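PvdO (Pseudomonas aeruginosa, PDB 5HHA) is a periplasmic, calcium-binding member of the formylglycine-generating-enzyme family, linked to chromophore maturation and possibly an oxidase. Local coordinates at residues Tyr218-Tyr229 with Ser263-Pro271. Numbering follows the deposited sequence.
Sequences YEWVADCWHDHY and SGNRNNAAP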
loop_
_atom_site.group_PDB
_atom_site.type_symbol
_atom_site.label_atom_id
_atom_site.label_comp_id
_atom_site.label_asym_id
_atom_site.label_seq_id
_atom_site.Cartn_x
_atom_site.Cartn_y
_atom_site.Cartn_z
ATOM N N TYR A 218 4.203 -2.289 -4.520
ATOM C CA TYR A 218 2.871 -1.704 -4.757
ATOM C C TYR A 218 1.855 -2.372 -3.842
ATOM O O TYR A 218 2.116 -3.454 -3.295
ATOM C CB TYR A 218 2.455 -1.950 -6.209
ATOM C CG TYR A 218 2.858 -0.855 -7.173
ATOM C CD1 TYR A 218 2.006 0.219 -7.397
ATOM C CD2 TYR A 218 4.062 -0.892 -7.865
ATOM C CE1 TYR A 218 2.323 1.220 -8.296
ATOM C CE2 TYR A 218 4.388 0.118 -8.776
ATOM C CZ TYR A 218 3.511 1.177 -8.967
ATOM O OH TYR A 218 3.758 2.202 -9.888
ATOM N N GLU A 219 0.689 -1.758 -3.718
ATOM C CA GLU A 219 -0.363 -2.240 -2.845
ATOM C C GLU A 219 -1.702 -2.152 -3.532
ATOM O O GLU A 219 -2.052 -1.109 -4.102
ATOM C CB GLU A 219 -0.472 -1.382 -1.593
ATOM C CG GLU A 219 0.753 -1.446 -0.697
ATOM C CD GLU A 219 0.774 -0.344 0.331
ATOM O OE1 GLU A 219 -0.295 0.257 0.598
ATOM O OE2 GLU A 219 1.862 -0.081 0.896
ATOM N N TRP A 220 -2.505 -3.205 -3.413
ATOM C CA TRP A 220 -3.891 -3.111 -3.809
ATOM C C TRP A 220 -4.639 -2.080 -2.957
ATOM O O TRP A 220 -4.426 -1.999 -1.745
ATOM C CB TRP A 220 -4.600 -4.449 -3.602
ATOM C CG TRP A 220 -4.116 -5.550 -4.470
ATOM C CD1 TRP A 220 -3.367 -6.611 -4.069
ATOM C CD2 TRP A 220 -4.343 -5.723 -5.884
ATOM N NE1 TRP A 220 -3.126 -7.439 -5.140
ATOM C CE2 TRP A 220 -3.699 -6.913 -6.261
ATOM C CE3 TRP A 220 -5.008 -4.981 -6.865
ATOM C CZ2 TRP A 220 -3.725 -7.397 -7.560
ATOM C CZ3 TRP A 220 -5.029 -5.465 -8.158
ATOM C CH2 TRP A 220 -4.379 -6.658 -8.496
ATOM N N VAL A 221 -5.521 -1.325 -3.610
ATOM C CA VAL A 221 -6.562 -0.552 -2.926
ATOM C C VAL A 221 -7.892 -0.903 -3.599
ATOM O O VAL A 221 -7.924 -1.536 -4.638
ATOM C CB VAL A 221 -6.292 0.970 -2.918
ATOM C CG1 VAL A 221 -4.966 1.271 -2.218
ATOM C CG2 VAL A 221 -6.282 1.527 -4.315
ATOM N N ALA A 222 -9.009 -0.465 -3.014
ATOM C CA ALA A 222 -10.307 -0.967 -3.445
ATOM C C ALA A 222 -10.760 -0.375 -4.770
ATOM O O ALA A 222 -11.498 -1.015 -5.515
ATOM C CB ALA A 222 -11.380 -0.694 -2.398
ATOM N N ASP A 223 -10.382 0.875 -5.044
ATOM C CA ASP A 223 -10.989 1.681 -6.087
ATOM C C ASP A 223 -10.864 1.074 -7.465
ATOM O O ASP A 223 -9.831 0.513 -7.832
ATOM C CB ASP A 223 -10.347 3.081 -6.157
ATOM C CG ASP A 223 -10.391 3.821 -4.844
ATOM O OD1 ASP A 223 -10.044 3.230 -3.806
ATOM O OD2 ASP A 223 -10.769 5.021 -4.862
ATOM N N CYS A 224 -11.912 1.253 -8.260
ATOM C CA CYS A 224 -11.814 1.018 -9.689
ATOM C C CYS A 224 -10.984 2.102 -10.345
ATOM O O CYS A 224 -10.873 3.189 -9.838
ATOM C CB CYS A 224 -13.201 0.959 -10.322
ATOM S SG CYS A 224 -14.123 -0.474 -9.680
ATOM N N TRP A 225 -10.408 1.778 -11.489
ATOM C CA TRP A 225 -9.501 2.696 -12.168
ATOM C C TRP A 225 -10.225 3.876 -12.812
ATOM O O TRP A 225 -11.286 3.722 -13.455
ATOM C CB TRP A 225 -8.740 1.940 -13.267
ATOM C CG TRP A 225 -7.939 2.857 -14.154
ATOM C CD1 TRP A 225 -6.815 3.528 -13.815
ATOM C CD2 TRP A 225 -8.216 3.197 -15.517
ATOM N NE1 TRP A 225 -6.365 4.274 -14.873
ATOM C CE2 TRP A 225 -7.210 4.088 -15.934
ATOM C CE3 TRP A 225 -9.221 2.835 -16.419
ATOM C CZ2 TRP A 225 -7.173 4.632 -17.220
ATOM C CZ3 TRP A 225 -9.191 3.377 -17.703
ATOM C CH2 TRP A 225 -8.166 4.257 -18.094
ATOM N N HIS A 226 -9.635 5.064 -12.660
ATOM C CA HIS A 226 -10.025 6.257 -13.404
ATOM C C HIS A 226 -8.757 6.969 -13.779
ATOM O O HIS A 226 -7.783 6.989 -13.031
ATOM C CB HIS A 226 -10.944 7.195 -12.578
ATOM C CG HIS A 226 -12.161 6.515 -12.046
ATOM N ND1 HIS A 226 -12.141 5.746 -10.913
ATOM C CD2 HIS A 226 -13.444 6.496 -12.487
ATOM C CE1 HIS A 226 -13.334 5.225 -10.702
ATOM N NE2 HIS A 226 -14.151 5.690 -11.632
ATOM N N ASP A 227 -8.803 7.597 -14.944
ATOM C CA ASP A 227 -7.645 8.218 -15.567
ATOM C C ASP A 227 -7.420 9.688 -15.148
ATOM O O ASP A 227 -6.703 10.438 -15.836
ATOM C CB ASP A 227 -7.865 8.129 -17.087
ATOM C CG ASP A 227 -6.619 8.349 -17.880
ATOM O OD1 ASP A 227 -5.504 8.021 -17.406
ATOM O OD2 ASP A 227 -6.771 8.821 -19.026
ATOM N N HIS A 228 -7.981 10.078 -14.012
ATOM C CA HIS A 228 -8.036 11.468 -13.578
ATOM C C HIS A 228 -8.795 11.470 -12.263
ATOM O O HIS A 228 -9.213 10.412 -11.770
ATOM C CB HIS A 228 -8.800 12.267 -14.639
ATOM C CG HIS A 228 -10.176 11.738 -14.830
ATOM N ND1 HIS A 228 -10.531 10.886 -15.858
ATOM C CD2 HIS A 228 -11.265 11.844 -14.039
ATOM C CE1 HIS A 228 -11.795 10.527 -15.707
ATOM N NE2 HIS A 228 -12.258 11.087 -14.606
ATOM N N TYR A 229 -9.012 12.654 -11.711
ATOM C CA TYR A 229 -9.814 12.809 -10.496
ATOM C C TYR A 229 -11.117 13.625 -10.707
ATOM O O TYR A 229 -11.684 14.122 -9.746
ATOM C CB TYR A 229 -8.996 13.481 -9.409
ATOM C CG TYR A 229 -7.891 12.614 -8.832
ATOM C CD1 TYR A 229 -8.164 11.357 -8.256
ATOM C CD2 TYR A 229 -6.580 13.071 -8.796
ATOM C CE1 TYR A 229 -7.161 10.593 -7.679
ATOM C CE2 TYR A 229 -5.575 12.306 -8.203
ATOM C CZ TYR A 229 -5.871 11.081 -7.640
ATOM O OH TYR A 229 -4.882 10.321 -7.050
ATOM N N SER A 263 4.305 10.446 -3.416
ATOM C CA SER A 263 3.055 10.147 -2.731
ATOM C C SER A 263 1.838 10.136 -3.642
ATOM O O SER A 263 0.849 9.449 -3.346
ATOM C CB SER A 263 2.832 11.138 -1.610
ATOM O OG SER A 263 3.762 10.968 -0.564
ATOM N N GLY A 264 1.845 10.937 -4.706
ATOM C CA GLY A 264 0.718 11.026 -5.609
ATOM C C GLY A 264 0.737 10.114 -6.815
ATOM O O GLY A 264 -0.200 10.129 -7.600
ATOM N N ASN A 265 1.779 9.309 -6.973
ATOM C CA ASN A 265 1.859 8.398 -8.113
ATOM C C ASN A 265 0.697 7.420 -8.114
ATOM O O ASN A 265 0.367 6.871 -7.054
ATOM C CB ASN A 265 3.188 7.635 -8.086
ATOM C CG ASN A 265 3.533 6.987 -9.451
ATOM O OD1 ASN A 265 3.257 5.831 -9.699
ATOM N ND2 ASN A 265 4.153 7.741 -10.289
ATOM N N ARG A 266 0.134 7.149 -9.283
ATOM C CA ARG A 266 -0.996 6.234 -9.416
ATOM C C ARG A 266 -0.627 5.126 -10.382
ATOM O O ARG A 266 0.206 5.316 -11.269
ATOM C CB ARG A 266 -2.239 6.962 -9.975
ATOM C CG ARG A 266 -2.607 8.202 -9.197
ATOM C CD ARG A 266 -3.813 8.912 -9.785
ATOM N NE ARG A 266 -5.030 8.207 -9.393
ATOM C CZ ARG A 266 -6.221 8.378 -9.966
ATOM N NH1 ARG A 266 -6.364 9.220 -10.981
ATOM N NH2 ARG A 266 -7.274 7.714 -9.513
ATOM N N ASN A 267 -1.264 3.970 -10.253
ATOM C CA ASN A 267 -1.114 2.896 -11.226
ATOM C C ASN A 267 -2.332 1.996 -11.104
ATOM O O ASN A 267 -3.205 2.235 -10.276
ATOM C CB ASN A 267 0.206 2.152 -10.969
ATOM C CG ASN A 267 0.761 1.490 -12.229
ATOM O OD1 ASN A 267 0.073 1.291 -13.221
ATOM N ND2 ASN A 267 2.024 1.140 -12.184
ATOM N N ASN A 268 -2.402 0.973 -11.935
ATOM C CA ASN A 268 -3.582 0.114 -11.992
ATOM C C ASN A 268 -3.174 -1.292 -12.409
ATOM O O ASN A 268 -2.082 -1.513 -12.899
ATOM C CB ASN A 268 -4.647 0.698 -12.939
ATOM C CG ASN A 268 -4.200 0.715 -14.372
ATOM O OD1 ASN A 268 -3.833 1.769 -14.910
ATOM N ND2 ASN A 268 -4.171 -0.435 -14.989
ATOM N N ALA A 269 -4.052 -2.240 -12.161
ATOM C CA ALA A 269 -3.848 -3.627 -12.563
ATOM C C ALA A 269 -5.243 -4.226 -12.752
ATOM O O ALA A 269 -6.207 -3.753 -12.174
ATOM C CB ALA A 269 -3.079 -4.390 -11.491
ATOM N N ALA A 270 -5.343 -5.302 -13.520
ATOM C CA ALA A 270 -6.586 -6.065 -13.518
ATOM C C ALA A 270 -6.703 -6.748 -12.168
ATOM O O ALA A 270 -5.681 -7.217 -11.620
ATOM C CB ALA A 270 -6.567 -7.099 -14.635
ATOM N N PRO A 271 -7.899 -6.809 -11.593
ATOM C CA PRO A 271 -8.000 -7.389 -10.246
ATOM C C PRO A 271 -7.609 -8.861 -10.144
ATOM O O PRO A 271 -7.282 -9.331 -9.047
ATOM C CB PRO A 271 -9.470 -7.145 -9.854
ATOM C CG PRO A 271 -10.167 -6.848 -11.143
ATOM C CD PRO A 271 -9.175 -6.219 -12.040
HETATM O O HOH W 1 -2.522 11.465 -6.713
#
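Arg266 lays its guanidinium flat on the ring of Tyr229, the two centres 3.9 Å apart and the planes tilted by only 22°, a cation-pi stack in which the side chains arrive from opposite directions. The bend at chi3 (78°) turns the end of the otherwise extended arginine over the ring, bringing its CZ to 3.3 Å from Tyr229 CE1. Stacking leaves the rim of a guanidinium available for bonding, and here Arg266 NH1 gives a hydrogen bond of 3.2 Å to His228 O. The donor approaches from well above the carbonyl plane and so misses the oxygen's lone-pair directions. The same NH1 also hydrogen-bonds to Asp64 O, while Arg266 NE forms a salt bridge with Glu154, so the flat group is fixed in its rotation as well as its position. A water bridges the segments beside it, accepting from Tyr229 OH at 2.6 Å and donating to Gly264 O.

Along strand 266-269 the neighbouring side chains part. Asn267 holds its CB 3.5 Å from Tyr218 CE1, and its ND2 gives Tyr218 OH a nearly straight hydrogen bond (164°) lying close to the amide plane, although ring and amide are steeply inclined. The other end of this amide, OD1, accepts from the backbone N of Asn268, which steadies the group. Asn268 instead sets CG over one face of the Trp225 indole, its amide steeply tilted to the ring rather than stacked. Farther on, Trp220 brings CH2 to 3.4 Å from Ala270 O, which lies at the ring edge. CH2 also packs against Ala269 CB at 4.0 Å.

Within this sulfatase-modifying-factor-type domain, strand 247-251 pairs antiparallel with both 218-221 and 266-269, so the contact spans it. Helix 131-145 packs against Trp220 and Pro271, and helix 154-162 meets Tyr229 through Glu154 and Glu158.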